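Local coordinates for cobalamin biosynthesis protein CobN (Mycobacterium tuberculosis, PDB 7C6O) that is the large, catalytic subunit of cobaltochelatase, the enzyme that probably inserts cobalt into the corrin ring with ATP during cobalamin biosynthesis, at residues Phe513-Pro524 and Asp1021-Trp1029. Residues are numbered along the deposited sequence; the frame is centred on the assembly and turned at random.
Sequences FGENPVAIYHDP and DLAQVYTAW. With GOL (glycerol), chain E.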
loop_
_atom_site.group_PDB
_atom_site.type_symbol
_atom_site.label_atom_id
_atom_site.label_comp_id
_atom_site.label_asym_id
_atom_site.label_seq_id
_atom_site.Cartn_x
_atom_site.Cartn_y
_atom_site.Cartn_z
ATOM N N PHE A 513 -10.299 -0.327 -21.264
ATOM C CA PHE A 513 -11.616 0.280 -21.101
ATOM C C PHE A 513 -11.919 1.321 -22.170
ATOM O O PHE A 513 -13.095 1.602 -22.425
ATOM C CB PHE A 513 -11.747 0.902 -19.711
ATOM C CG PHE A 513 -11.869 -0.108 -18.612
ATOM C CD1 PHE A 513 -13.055 -0.800 -18.420
ATOM C CD2 PHE A 513 -10.800 -0.372 -17.771
ATOM C CE1 PHE A 513 -13.172 -1.737 -17.411
ATOM C CE2 PHE A 513 -10.910 -1.308 -16.761
ATOM C CZ PHE A 513 -12.098 -1.993 -16.581
ATOM N N GLY A 514 -10.895 1.900 -22.799
ATOM C CA GLY A 514 -11.143 2.781 -23.926
ATOM C C GLY A 514 -11.660 2.041 -25.142
ATOM O O GLY A 514 -12.420 2.601 -25.938
ATOM N N GLU A 515 -11.263 0.777 -25.300
ATOM C CA GLU A 515 -11.717 -0.042 -26.417
ATOM C C GLU A 515 -13.144 -0.547 -26.232
ATOM O O GLU A 515 -13.782 -0.939 -27.215
ATOM C CB GLU A 515 -10.761 -1.225 -26.605
ATOM C CG GLU A 515 -10.965 -2.032 -27.880
ATOM C CD GLU A 515 -10.832 -1.190 -29.133
ATOM O OE1 GLU A 515 -11.666 -1.353 -30.050
ATOM O OE2 GLU A 515 -9.899 -0.362 -29.200
ATOM N N ASN A 516 -13.656 -0.548 -25.002
ATOM C CA ASN A 516 -15.006 -1.040 -24.726
ATOM C C ASN A 516 -15.621 -0.215 -23.608
ATOM O O ASN A 516 -15.465 -0.533 -22.421
ATOM C CB ASN A 516 -14.998 -2.524 -24.361
ATOM N N PRO A 517 -16.338 0.861 -23.949
ATOM C CA PRO A 517 -17.015 1.649 -22.905
ATOM C C PRO A 517 -18.144 0.904 -22.215
ATOM O O PRO A 517 -18.505 1.271 -21.090
ATOM C CB PRO A 517 -17.537 2.872 -23.671
ATOM C CG PRO A 517 -17.655 2.409 -25.084
ATOM C CD PRO A 517 -16.527 1.436 -25.290
ATOM N N VAL A 518 -18.721 -0.120 -22.849
ATOM C CA VAL A 518 -19.714 -0.946 -22.168
ATOM C C VAL A 518 -19.095 -1.630 -20.956
ATOM O O VAL A 518 -19.771 -1.852 -19.943
ATOM C CB VAL A 518 -20.322 -1.968 -23.152
ATOM C CG1 VAL A 518 -21.356 -2.844 -22.455
ATOM C CG2 VAL A 518 -20.944 -1.250 -24.339
ATOM N N ALA A 519 -17.800 -1.954 -21.026
ATOM C CA ALA A 519 -17.127 -2.570 -19.888
ATOM C C ALA A 519 -17.043 -1.620 -18.698
ATOM O O ALA A 519 -16.948 -2.074 -17.552
ATOM C CB ALA A 519 -15.729 -3.037 -20.295
ATOM N N ILE A 520 -17.074 -0.308 -18.941
ATOM C CA ILE A 520 -17.036 0.641 -17.833
ATOM C C ILE A 520 -18.306 0.537 -16.999
ATOM O O ILE A 520 -18.270 0.663 -15.768
ATOM C CB ILE A 520 -16.824 2.072 -18.360
ATOM C CG1 ILE A 520 -15.529 2.160 -19.171
ATOM C CG2 ILE A 520 -16.810 3.066 -17.207
ATOM C CD1 ILE A 520 -15.315 3.508 -19.829
ATOM N N TYR A 521 -19.447 0.300 -17.651
ATOM C CA TYR A 521 -20.713 0.214 -16.936
ATOM C C TYR A 521 -20.959 -1.152 -16.309
ATOM O O TYR A 521 -21.837 -1.267 -15.447
ATOM C CB TYR A 521 -21.881 0.546 -17.872
ATOM C CG TYR A 521 -22.075 2.025 -18.137
ATOM C CD1 TYR A 521 -21.324 2.684 -19.102
ATOM C CD2 TYR A 521 -23.019 2.759 -17.428
ATOM C CE1 TYR A 521 -21.502 4.037 -19.348
ATOM C CE2 TYR A 521 -23.205 4.112 -17.666
ATOM C CZ TYR A 521 -22.446 4.744 -18.628
ATOM O OH TYR A 521 -22.629 6.089 -18.869
ATOM N N HIS A 522 -20.219 -2.187 -16.711
ATOM C CA HIS A 522 -20.597 -3.544 -16.320
ATOM C C HIS A 522 -19.455 -4.455 -15.898
ATOM O O HIS A 522 -19.731 -5.481 -15.268
ATOM C CB HIS A 522 -21.356 -4.229 -17.462
ATOM C CG HIS A 522 -22.635 -3.545 -17.829
ATOM N ND1 HIS A 522 -23.812 -3.752 -17.144
ATOM C CD2 HIS A 522 -22.919 -2.654 -18.808
ATOM C CE1 HIS A 522 -24.768 -3.017 -17.684
ATOM N NE2 HIS A 522 -24.253 -2.343 -18.696
ATOM N N ASP A 523 -18.197 -4.159 -16.217
ATOM C CA ASP A 523 -17.111 -5.127 -16.060
ATOM C C ASP A 523 -15.893 -4.487 -15.412
ATOM O O ASP A 523 -14.874 -4.252 -16.073
ATOM C CB ASP A 523 -16.740 -5.736 -17.414
ATOM C CG ASP A 523 -17.937 -6.309 -18.136
ATOM O OD1 ASP A 523 -18.497 -7.318 -17.656
ATOM O OD2 ASP A 523 -18.327 -5.739 -19.174
ATOM N N PRO A 524 -15.951 -4.216 -14.106
ATOM C CA PRO A 524 -14.722 -3.825 -13.403
ATOM C C PRO A 524 -13.648 -4.896 -13.467
ATOM O O PRO A 524 -12.464 -4.566 -13.340
ATOM C CB PRO A 524 -15.196 -3.577 -11.964
ATOM C CG PRO A 524 -16.468 -4.357 -11.842
ATOM C CD PRO A 524 -17.107 -4.304 -13.197
ATOM N N ASP A 1021 -26.092 7.821 -14.833
ATOM C CA ASP A 1021 -24.920 7.168 -15.407
ATOM C C ASP A 1021 -23.768 7.140 -14.415
ATOM O O ASP A 1021 -23.104 6.110 -14.248
ATOM C CB ASP A 1021 -24.491 7.879 -16.689
ATOM C CG ASP A 1021 -25.504 7.741 -17.800
ATOM O OD1 ASP A 1021 -26.193 6.702 -17.864
ATOM O OD2 ASP A 1021 -25.605 8.677 -18.613
ATOM N N LEU A 1022 -23.499 8.275 -13.763
ATOM C CA LEU A 1022 -22.449 8.322 -12.750
ATOM C C LEU A 1022 -22.696 7.283 -11.664
ATOM O O LEU A 1022 -21.789 6.529 -11.288
ATOM C CB LEU A 1022 -22.364 9.725 -12.144
ATOM C CG LEU A 1022 -22.040 10.879 -13.096
ATOM C CD1 LEU A 1022 -22.066 12.217 -12.355
ATOM C CD2 LEU A 1022 -20.694 10.663 -13.775
ATOM N N ALA A 1023 -23.929 7.222 -11.156
ATOM C CA ALA A 1023 -24.246 6.280 -10.087
ATOM C C ALA A 1023 -24.154 4.838 -10.568
ATOM O O ALA A 1023 -23.720 3.956 -9.817
ATOM C CB ALA A 1023 -25.640 6.569 -9.530
ATOM N N GLN A 1024 -24.564 4.574 -11.813
ATOM C CA GLN A 1024 -24.522 3.206 -12.323
ATOM C C GLN A 1024 -23.091 2.688 -12.400
ATOM O O GLN A 1024 -22.819 1.538 -12.035
ATOM C CB GLN A 1024 -25.194 3.125 -13.696
ATOM C CG GLN A 1024 -25.169 1.724 -14.293
ATOM C CD GLN A 1024 -25.890 1.622 -15.625
ATOM O OE1 GLN A 1024 -26.435 2.604 -16.131
ATOM N NE2 GLN A 1024 -25.896 0.423 -16.202
ATOM N N VAL A 1025 -22.161 3.518 -12.873
ATOM C CA VAL A 1025 -20.764 3.095 -12.929
ATOM C C VAL A 1025 -20.204 2.935 -11.521
ATOM O O VAL A 1025 -19.579 1.919 -11.196
ATOM C CB VAL A 1025 -19.934 4.083 -13.766
ATOM C CG1 VAL A 1025 -18.445 3.792 -13.613
ATOM C CG2 VAL A 1025 -20.345 4.002 -15.234
ATOM N N TYR A 1026 -20.422 3.937 -10.662
ATOM C CA TYR A 1026 -19.967 3.846 -9.276
ATOM C C TYR A 1026 -20.488 2.582 -8.605
ATOM O O TYR A 1026 -19.743 1.884 -7.908
ATOM C CB TYR A 1026 -20.409 5.091 -8.506
ATOM C CG TYR A 1026 -19.988 5.130 -7.052
ATOM C CD1 TYR A 1026 -20.772 4.543 -6.062
ATOM C CD2 TYR A 1026 -18.819 5.773 -6.666
ATOM C CE1 TYR A 1026 -20.395 4.583 -4.732
ATOM C CE2 TYR A 1026 -18.436 5.822 -5.338
ATOM C CZ TYR A 1026 -19.227 5.225 -4.376
ATOM O OH TYR A 1026 -18.849 5.268 -3.054
ATOM N N THR A 1027 -21.765 2.260 -8.825
ATOM C CA THR A 1027 -22.362 1.087 -8.197
ATOM C C THR A 1027 -21.873 -0.208 -8.836
ATOM O O THR A 1027 -21.758 -1.230 -8.152
ATOM C CB THR A 1027 -23.887 1.186 -8.270
ATOM O OG1 THR A 1027 -24.303 2.444 -7.720
ATOM C CG2 THR A 1027 -24.543 0.063 -7.485
ATOM N N ALA A 1028 -21.571 -0.184 -10.136
ATOM C CA ALA A 1028 -21.059 -1.383 -10.792
ATOM C C ALA A 1028 -19.667 -1.747 -10.292
ATOM O O ALA A 1028 -19.295 -2.926 -10.302
ATOM C CB ALA A 1028 -21.036 -1.189 -12.307
ATOM N N TRP A 1029 -18.889 -0.759 -9.858
ATOM C CA TRP A 1029 -17.533 -0.998 -9.387
ATOM C C TRP A 1029 -17.429 -1.115 -7.873
ATOM O O TRP A 1029 -16.451 -1.690 -7.385
ATOM C CB TRP A 1029 -16.599 0.124 -9.863
ATOM C CG TRP A 1029 -16.305 0.099 -11.338
ATOM C CD1 TRP A 1029 -17.210 0.177 -12.357
ATOM C CD2 TRP A 1029 -15.015 0.004 -11.954
ATOM N NE1 TRP A 1029 -16.564 0.132 -13.568
ATOM C CE2 TRP A 1029 -15.216 0.029 -13.350
ATOM C CE3 TRP A 1029 -13.709 -0.093 -11.462
ATOM C CZ2 TRP A 1029 -14.161 -0.049 -14.258
ATOM C CZ3 TRP A 1029 -12.662 -0.165 -12.366
ATOM C CH2 TRP A 1029 -12.895 -0.144 -13.749
HETATM C C1 GOL E . -24.167 0.238 -21.843
HETATM O O1 GOL E . -23.300 1.300 -22.103
HETATM C C2 GOL E . -24.870 0.546 -20.499
HETATM O O2 GOL E . -25.222 1.887 -20.395
HETATM C C3 GOL E . -26.107 -0.380 -20.480
HETATM O O3 GOL E . -26.523 -0.468 -19.151
HETATM O O HOH W 1 -24.322 -1.462 -14.569
#
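Trp1029 turns the N-H edge of its indole to Ile520 O, NE1 donating a hydrogen bond of 2.8 Å, almost in the ring plane and with an N-H...O angle of 158°. Tryptophan suits this buried place because one N-H satisfies the backbone carbonyl of Ile520 while the rest of the ring packs as hydrocarbon. Pro524 sets CB of its rigid ring over one indole face, 3.8 Å from the centroid of the five-membered ring in a CH-pi contact. At the far end of the indole, Phe513 meets the six-membered ring obliquely, CZ being 3.5 Å from CH2 of Trp1029. Val1025 uses both branches: CG1, anti to its backbone N (chi1 170°), faces Ile520, whereas CG2 sits squarely over the Tyr521 ring, 3.7 Å from its centroid. The small Ala1028 lets the two backbones close in, its CB 3.2 Å from Tyr521 O.

The solvent side is looser and polar. Extended Gln1024 brings its amide to the Tyr521 ring edge, planes 72° apart, and its NE2 reaches both a water that donates to Tyr521 O and a glycerol, probably from the crystallisation liquor, whose O3 donates to His522 NE2.

The short helical segments' axes run at 69°. Tyr521 OH passes Asp1021 to bond Ser1015 O, Leu1010 of helix 1007-1013 touches both Tyr521 and Val1025, and Leu1022, Ala1023 and Tyr1026 pack on helix 1072-1089, Thr1027 on helix 1044-1051.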